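Local coordinates for glycosyl hydrolases family 31 family protein (Aspergillus niger, PDB 6DRU) that releases alpha-xylose from the non-reducing terminal glucose of xyloglucan oligosaccharides, as a family 31 glycoside hydrolase, at residues A[252-260]-A[567-575]. Numbering follows the deposited sequence.
With NAG (2-acetamido-2-deoxy-beta-D-glucopyranose), chain D; BMA (beta-D-mannopyranose), chain B; MAN (alpha-D-mannopyranose), chain C; NAG (2-acetamido-2-deoxy-beta-D-glucopyranose), chain E.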
ATOM      1  N   TYR A 252     -15.099 -36.994  34.201  1.00 61.02           N
ATOM      2  CA  TYR A 252     -14.775 -35.784  34.944  1.00 64.25           C
ATOM      3  C   TYR A 252     -13.337 -35.373  34.664  1.00 63.06           C
ATOM      4  O   TYR A 252     -12.411 -36.172  34.836  1.00 68.77           O
ATOM      5  CB  TYR A 252     -14.987 -36.010  36.440  1.00 50.37           C
ATOM      6  CG  TYR A 252     -14.590 -34.841  37.310  1.00 49.59           C
ATOM      7  CD1 TYR A 252     -15.367 -33.691  37.364  1.00 43.48           C
ATOM      8  CD2 TYR A 252     -13.444 -34.896  38.093  1.00 55.56           C
ATOM      9  CE1 TYR A 252     -15.006 -32.623  38.164  1.00 43.34           C
ATOM     10  CE2 TYR A 252     -13.076 -33.835  38.898  1.00 55.01           C
ATOM     11  CZ  TYR A 252     -13.859 -32.701  38.931  1.00 55.77           C
ATOM     12  OH  TYR A 252     -13.492 -31.644  39.732  1.00 54.68           O
ATOM     13  N   ILE A 253     -13.154 -34.129  34.234  1.00 51.19           N
ATOM     14  CA  ILE A 253     -11.850 -33.604  33.850  1.00 58.83           C
ATOM     15  C   ILE A 253     -11.416 -32.601  34.910  1.00 60.80           C
ATOM     16  O   ILE A 253     -12.023 -31.533  35.060  1.00 55.13           O
ATOM     17  CB  ILE A 253     -11.882 -32.969  32.455  1.00 60.45           C
ATOM     18  CG1 ILE A 253     -12.230 -34.024  31.403  1.00 52.37           C
ATOM     19  CG2 ILE A 253     -10.548 -32.312  32.135  1.00 53.15           C
ATOM     20  CD1 ILE A 253     -12.699 -33.447  30.091  1.00 47.89           C
ATOM     21  N   GLN A 254     -10.357 -32.940  35.641  1.00 60.61           N
ATOM     22  CA  GLN A 254      -9.825 -32.088  36.697  1.00 59.63           C
ATOM     23  C   GLN A 254      -8.706 -31.216  36.143  1.00 64.78           C
ATOM     24  O   GLN A 254      -7.797 -31.713  35.472  1.00 74.13           O
ATOM     25  CB  GLN A 254      -9.307 -32.934  37.860  1.00 61.70           C
ATOM     26  CG  GLN A 254      -8.736 -32.125  39.011  1.00 61.09           C
ATOM     27  CD  GLN A 254      -9.784 -31.274  39.698  1.00 65.40           C
ATOM     28  OE1 GLN A 254     -10.917 -31.711  39.907  1.00 63.94           O
ATOM     29  NE2 GLN A 254      -9.415 -30.049  40.049  1.00 64.93           N
ATOM     30  N   SER A 255      -8.774 -29.919  36.427  1.00 66.02           N
ATOM     31  CA  SER A 255      -7.756 -28.988  35.965  1.00 58.82           C
ATOM     32  C   SER A 255      -7.802 -27.740  36.830  1.00 64.15           C
ATOM     33  O   SER A 255      -8.796 -27.471  37.512  1.00 70.27           O
ATOM     34  CB  SER A 255      -7.954 -28.622  34.490  1.00 56.02           C
ATOM     35  OG  SER A 255      -7.014 -27.645  34.078  1.00 56.89           O
ATOM     36  N   LYS A 256      -6.708 -26.985  36.793  1.00 59.10           N
ATOM     37  CA  LYS A 256      -6.623 -25.690  37.457  1.00 61.46           C
ATOM     38  C   LYS A 256      -5.343 -25.008  36.995  1.00 63.39           C
ATOM     39  O   LYS A 256      -4.529 -25.590  36.276  1.00 65.06           O
ATOM     40  CB  LYS A 256      -6.643 -25.815  38.982  1.00 55.75           C
ATOM     41  CG  LYS A 256      -5.327 -26.268  39.586  1.00 60.10           C
ATOM     42  CD  LYS A 256      -5.287 -25.972  41.075  1.00 62.17           C
ATOM     43  CE  LYS A 256      -3.883 -26.126  41.633  1.00 59.20           C
ATOM     44  NZ  LYS A 256      -3.787 -25.611  43.027  1.00 61.29           N
ATOM     45  N   LEU A 257      -5.175 -23.764  37.428  1.00 57.78           N
ATOM     46  CA  LEU A 257      -3.947 -23.009  37.208  1.00 57.99           C
ATOM     47  C   LEU A 257      -3.288 -22.823  38.573  1.00 61.22           C
ATOM     48  O   LEU A 257      -3.690 -21.948  39.344  1.00 67.77           O
ATOM     49  CB  LEU A 257      -4.237 -21.673  36.526  1.00 56.35           C
ATOM     50  CG  LEU A 257      -3.099 -20.853  35.899  1.00 53.09           C
ATOM     51  CD1 LEU A 257      -3.671 -19.671  35.138  1.00 54.95           C
ATOM     52  CD2 LEU A 257      -2.076 -20.356  36.914  1.00 44.31           C
ATOM     53  N   ARG A 258      -2.281 -23.642  38.881  1.00 64.27           N
ATOM     54  CA  ARG A 258      -1.814 -24.745  38.041  1.00 55.55           C
ATOM     55  C   ARG A 258      -1.123 -25.777  38.927  1.00 54.64           C
ATOM     56  O   ARG A 258      -0.654 -25.446  40.016  1.00 59.20           O
ATOM     57  CB  ARG A 258      -0.847 -24.250  36.957  1.00 60.14           C
ATOM     58  CG  ARG A 258       0.403 -23.564  37.485  1.00 54.93           C
ATOM     59  CD  ARG A 258       1.225 -22.981  36.346  1.00 50.36           C
ATOM     60  NE  ARG A 258       2.452 -22.343  36.814  1.00 63.74           N
ATOM     61  CZ  ARG A 258       3.627 -22.960  36.905  1.00 67.55           C
ATOM     62  NH1 ARG A 258       3.738 -24.237  36.561  1.00 51.70           N
ATOM     63  NH2 ARG A 258       4.693 -22.301  37.340  1.00 66.57           N
ATOM     64  N   TYR A 259      -1.058 -27.026  38.470  1.00 51.36           N
ATOM     65  CA  TYR A 259      -0.280 -28.039  39.172  1.00 55.82           C
ATOM     66  C   TYR A 259       1.182 -27.888  38.768  1.00 58.46           C
ATOM     67  O   TYR A 259       1.532 -28.065  37.596  1.00 61.03           O
ATOM     68  CB  TYR A 259      -0.814 -29.437  38.870  1.00 54.74           C
ATOM     69  CG  TYR A 259      -2.281 -29.577  39.215  1.00 61.32           C
ATOM     70  CD1 TYR A 259      -2.711 -29.492  40.532  1.00 58.81           C
ATOM     71  CD2 TYR A 259      -3.235 -29.780  38.227  1.00 70.97           C
ATOM     72  CE1 TYR A 259      -4.048 -29.608  40.856  1.00 60.11           C
ATOM     73  CE2 TYR A 259      -4.575 -29.899  38.542  1.00 63.46           C
ATOM     74  CZ  TYR A 259      -4.976 -29.809  39.857  1.00 61.58           C
ATOM     75  OH  TYR A 259      -6.310 -29.929  40.173  1.00 74.83           O
ATOM     76  N   GLU A 260       2.031 -27.566  39.743  1.00 53.49           N
ATOM     77  CA  GLU A 260       3.320 -26.948  39.462  1.00 51.60           C
ATOM     78  C   GLU A 260       4.471 -27.940  39.336  1.00 60.85           C
ATOM     79  O   GLU A 260       5.386 -27.705  38.539  1.00 66.54           O
ATOM     80  CB  GLU A 260       3.630 -25.916  40.551  1.00 54.14           C
ATOM     81  CG  GLU A 260       4.739 -24.944  40.209  1.00 59.85           C
ATOM     82  CD  GLU A 260       6.055 -25.335  40.835  1.00 73.79           C
ATOM     83  OE1 GLU A 260       6.128 -26.439  41.414  1.00 72.29           O
ATOM     84  OE2 GLU A 260       7.017 -24.542  40.749  1.00 88.27           O
ATOM     85  N   ALA A 567      -0.370 -25.057  48.461  1.00 71.56           N
ATOM     86  CA  ALA A 567       0.258 -25.473  47.213  1.00 65.71           C
ATOM     87  C   ALA A 567       0.778 -24.232  46.499  1.00 72.91           C
ATOM     88  O   ALA A 567       0.807 -23.134  47.065  1.00 69.23           O
ATOM     89  CB  ALA A 567      -0.724 -26.267  46.346  1.00 57.32           C
ATOM     90  N   TYR A 568       1.204 -24.413  45.246  1.00 68.02           N
ATOM     91  CA  TYR A 568       1.707 -23.293  44.457  1.00 66.33           C
ATOM     92  C   TYR A 568       0.609 -22.270  44.190  1.00 65.76           C
ATOM     93  O   TYR A 568       0.865 -21.060  44.186  1.00 67.28           O
ATOM     94  CB  TYR A 568       2.300 -23.816  43.148  1.00 67.76           C
ATOM     95  CG  TYR A 568       2.961 -22.766  42.287  1.00 69.41           C
ATOM     96  CD1 TYR A 568       2.358 -22.323  41.117  1.00 68.81           C
ATOM     97  CD2 TYR A 568       4.188 -22.217  42.641  1.00 63.56           C
ATOM     98  CE1 TYR A 568       2.956 -21.364  40.322  1.00 72.85           C
ATOM     99  CE2 TYR A 568       4.794 -21.258  41.851  1.00 72.69           C
ATOM    100  CZ  TYR A 568       4.173 -20.834  40.694  1.00 78.05           C
ATOM    101  OH  TYR A 568       4.767 -19.879  39.903  1.00 75.44           O
ATOM    102  N   THR A 569      -0.618 -22.735  43.961  1.00 72.51           N
ATOM    103  CA  THR A 569      -1.774 -21.877  43.736  1.00 70.83           C
ATOM    104  C   THR A 569      -2.926 -22.359  44.610  1.00 64.37           C
ATOM    105  O   THR A 569      -2.868 -23.436  45.208  1.00 66.45           O
ATOM    106  CB  THR A 569      -2.202 -21.868  42.260  1.00 67.03           C
ATOM    107  OG1 THR A 569      -2.433 -23.211  41.816  1.00 70.70           O
ATOM    108  CG2 THR A 569      -1.122 -21.238  41.397  1.00 50.85           C
ATOM    109  N   CYS A 570      -3.983 -21.553  44.677  1.00 67.88           N
ATOM    110  CA  CYS A 570      -5.177 -21.963  45.403  1.00 63.91           C
ATOM    111  C   CYS A 570      -5.831 -23.165  44.726  1.00 65.09           C
ATOM    112  O   CYS A 570      -5.680 -23.389  43.521  1.00 76.26           O
ATOM    113  CB  CYS A 570      -6.174 -20.808  45.503  1.00 62.75           C
ATOM    114  SG  CYS A 570      -5.612 -19.406  46.512  1.00 98.55           S
ATOM    115  N   ALA A 571      -6.562 -23.944  45.518  1.00 69.38           N
ATOM    116  CA  ALA A 571      -7.072 -25.231  45.073  1.00 67.04           C
ATOM    117  C   ALA A 571      -8.361 -25.080  44.267  1.00 67.21           C
ATOM    118  O   ALA A 571      -9.038 -24.047  44.297  1.00 60.49           O
ATOM    119  CB  ALA A 571      -7.315 -26.152  46.269  1.00 66.79           C
ATOM    120  N   ASN A 572      -8.693 -26.151  43.530  1.00 66.72           N
ATOM    121  CA  ASN A 572      -9.915 -26.210  42.731  1.00 66.60           C
ATOM    122  C   ASN A 572     -10.459 -27.635  42.677  1.00 65.83           C
ATOM    123  O   ASN A 572     -11.047 -28.040  41.668  1.00 65.55           O
ATOM    124  CB  ASN A 572      -9.658 -25.672  41.311  1.00 66.65           C
ATOM    125  CG  ASN A 572     -10.936 -25.489  40.506  1.00 69.87           C
ATOM    126  OD1 ASN A 572     -11.807 -24.699  40.869  1.00 69.67           O
ATOM    127  ND2 ASN A 572     -11.049 -26.222  39.404  1.00 61.54           N
ATOM    128  N   GLU A 573     -10.272 -28.398  43.744  1.00 73.47           N
ATOM    129  CA  GLU A 573     -10.660 -29.797  43.814  1.00 70.76           C
ATOM    130  C   GLU A 573     -12.066 -29.929  44.381  1.00 67.54           C
ATOM    131  O   GLU A 573     -12.563 -29.021  45.054  1.00 65.80           O
ATOM    132  CB  GLU A 573      -9.662 -30.571  44.677  1.00 69.90           C
ATOM    133  CG  GLU A 573      -8.285 -30.772  44.041  1.00 68.24           C
ATOM    134  CD  GLU A 573      -7.492 -29.480  43.913  1.00 75.49           C
ATOM    135  OE1 GLU A 573      -7.381 -28.955  42.785  1.00 72.46           O
ATOM    136  OE2 GLU A 573      -6.993 -28.981  44.944  1.00 81.19           O
ATOM    137  N   PRO A 574     -12.748 -31.050  44.117  1.00 63.37           N
ATOM    138  CA  PRO A 574     -14.131 -31.200  44.602  1.00 68.06           C
ATOM    139  C   PRO A 574     -14.268 -31.140  46.118  1.00 69.68           C
ATOM    140  O   PRO A 574     -15.394 -30.979  46.608  1.00 75.97           O
ATOM    141  CB  PRO A 574     -14.552 -32.575  44.059  1.00 53.42           C
ATOM    142  CG  PRO A 574     -13.282 -33.263  43.690  1.00 55.47           C
ATOM    143  CD  PRO A 574     -12.339 -32.185  43.273  1.00 60.77           C
ATOM    144  N   TRP A 575     -13.175 -31.256  46.868  1.00 60.04           N
ATOM    145  CA  TRP A 575     -13.199 -31.149  48.319  1.00 55.44           C
ATOM    146  C   TRP A 575     -12.669 -29.811  48.819  1.00 57.41           C
ATOM    147  O   TRP A 575     -12.443 -29.657  50.023  1.00 67.75           O
ATOM    148  CB  TRP A 575     -12.389 -32.287  48.940  1.00 45.22           C
ATOM    149  CG  TRP A 575     -11.043 -32.437  48.322  1.00 57.55           C
ATOM    150  CD1 TRP A 575      -9.910 -31.752  48.649  1.00 62.43           C
ATOM    151  CD2 TRP A 575     -10.681 -33.332  47.265  1.00 66.39           C
ATOM    152  NE1 TRP A 575      -8.865 -32.162  47.857  1.00 62.76           N
ATOM    153  CE2 TRP A 575      -9.312 -33.134  47.000  1.00 63.76           C
ATOM    154  CE3 TRP A 575     -11.382 -34.283  46.516  1.00 60.69           C
ATOM    155  CZ2 TRP A 575      -8.630 -33.850  46.019  1.00 60.25           C
ATOM    156  CZ3 TRP A 575     -10.703 -34.994  45.543  1.00 64.83           C
ATOM    157  CH2 TRP A 575      -9.340 -34.774  45.303  1.00 62.80           C
TER
HETATM  158  C1  NAG D   2       9.737 -20.507  37.245  1.00 66.93           C
HETATM  159  C2  NAG D   2      10.758 -21.553  37.640  1.00 69.58           C
HETATM  160  C3  NAG D   2      10.230 -22.485  38.665  1.00 75.09           C
HETATM  161  C4  NAG D   2       9.657 -21.706  39.828  1.00 69.88           C
HETATM  162  C5  NAG D   2       8.592 -20.772  39.298  1.00 77.19           C
HETATM  163  C6  NAG D   2       7.968 -19.981  40.428  1.00 78.22           C
HETATM  164  C7  NAG D   2      12.384 -22.039  35.845  1.00 66.43           C
HETATM  165  C8  NAG D   2      12.778 -22.849  34.629  1.00 62.87           C
HETATM  166  N2  NAG D   2      11.148 -22.297  36.493  1.00 73.38           N
HETATM  167  O3  NAG D   2      11.259 -23.362  39.061  1.00 72.76           O
HETATM  168  O4  NAG D   2       9.101 -22.584  40.778  1.00 70.08           O
HETATM  169  O5  NAG D   2       9.196 -19.888  38.385  1.00 74.30           O
HETATM  170  O6  NAG D   2       7.750 -18.653  40.005  1.00 88.55           O
HETATM  171  O7  NAG D   2      13.124 -21.173  36.267  1.00 61.32           O
HETATM  172  C1  BMA B   3      10.079 -22.480  41.831  1.00 73.60           C
HETATM  173  C2  BMA B   3       9.157 -23.105  42.880  1.00 70.00           C
HETATM  174  C3  BMA B   3       9.937 -23.269  44.186  1.00 75.95           C
HETATM  175  C4  BMA B   3      11.267 -24.007  43.968  1.00 69.87           C
HETATM  176  C5  BMA B   3      12.063 -23.326  42.846  1.00 72.16           C
HETATM  177  C6  BMA B   3      13.345 -24.062  42.497  1.00 64.89           C
HETATM  178  O2  BMA B   3       8.791 -24.401  42.442  1.00 67.60           O
HETATM  179  O3  BMA B   3       9.168 -23.928  45.187  1.00 77.82           O
HETATM  180  O4  BMA B   3      12.030 -23.987  45.163  1.00 73.36           O
HETATM  181  O5  BMA B   3      11.241 -23.264  41.670  1.00 71.04           O
HETATM  182  O6  BMA B   3      13.113 -25.459  42.625  1.00 63.78           O
HETATM  183  C1  MAN C   4       9.005 -23.178  46.397  1.00 76.73           C
HETATM  184  C2  MAN C   4       8.565 -24.173  47.448  1.00 81.58           C
HETATM  185  C3  MAN C   4       7.130 -24.594  47.196  1.00 74.15           C
HETATM  186  C4  MAN C   4       6.250 -23.385  46.965  1.00 69.75           C
HETATM  187  C5  MAN C   4       6.892 -22.491  45.928  1.00 66.85           C
HETATM  188  C6  MAN C   4       6.018 -21.287  45.651  1.00 69.52           C
HETATM  189  O2  MAN C   4       8.676 -23.591  48.727  1.00 85.18           O
HETATM  190  O3  MAN C   4       6.658 -25.318  48.308  1.00 71.93           O
HETATM  191  O4  MAN C   4       4.990 -23.801  46.501  1.00 68.27           O
HETATM  192  O5  MAN C   4       8.144 -22.066  46.408  1.00 73.87           O
HETATM  193  O6  MAN C   4       6.514 -20.595  44.526  1.00 66.76           O
HETATM  194  C1  NAG E   1       5.744 -29.641  44.826  1.00 73.01           C
HETATM  195  C2  NAG E   1       6.484 -28.665  45.717  1.00 70.12           C
HETATM  196  C3  NAG E   1       6.202 -28.879  47.158  1.00 70.11           C
HETATM  197  C4  NAG E   1       4.711 -28.934  47.395  1.00 70.68           C
HETATM  198  C5  NAG E   1       4.093 -29.976  46.489  1.00 65.64           C
HETATM  199  C6  NAG E   1       2.594 -30.002  46.679  1.00 69.08           C
HETATM  200  C7  NAG E   1       8.528 -27.775  44.709  1.00 68.97           C
HETATM  201  C8  NAG E   1       7.718 -26.621  44.176  1.00 60.73           C
HETATM  202  N2  NAG E   1       7.880 -28.775  45.473  1.00 72.51           N
HETATM  203  O3  NAG E   1       6.802 -27.853  47.915  1.00 71.06           O
HETATM  204  O4  NAG E   1       4.468 -29.259  48.742  1.00 69.09           O
HETATM  205  O5  NAG E   1       4.376 -29.644  45.154  1.00 72.57           O
HETATM  206  O6  NAG E   1       2.081 -28.702  46.490  1.00 78.42           O
HETATM  207  O7  NAG E   1       9.719 -27.839  44.482  1.00 82.98           O
HETATM  208  O   HOH W   1     -13.822 -29.372  41.300  1.00 60.54           O
HETATM  209  O   HOH W   2      -0.986 -25.484  42.957  1.00 59.27           O
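In the family 31 TIM barrel, the loop that leaves strand 252-254 and carries L257 of the xylose pocket runs beside residues 567-575, part of the loop between strand 554-555 and helix 582-594. K256 spans the gap between them: its chain is extended beyond CG, and NZ donates to C570 O at 3.0 Å, coming from above that carbonyl's plane. One water ties K256 NZ, R258 O and T569 N together, while R258 N donates to T569 OG1 at 3.0 Å. Towards the barrel strand, N572 ND2 reaches S255 O (3.2 Å) and also bonds T556, and Q254 NE2 returns a nearly straight bond (167°) to N572 O, which lies in the Q254 amide plane. Q254 NE2 also donates to Y259 OH, the side chain turning at chi2 (65°) to bring its amide there. That hydroxyl in turn donates to E573 OE1, which N572 N meets from the opposite face of the carboxylate. The C570-C562 disulfide closes a short turn within the same loop. At the far end, beside the N-glycan, E260 CG sits over one face of the Y568 ring, 3.6 Å from its centroid.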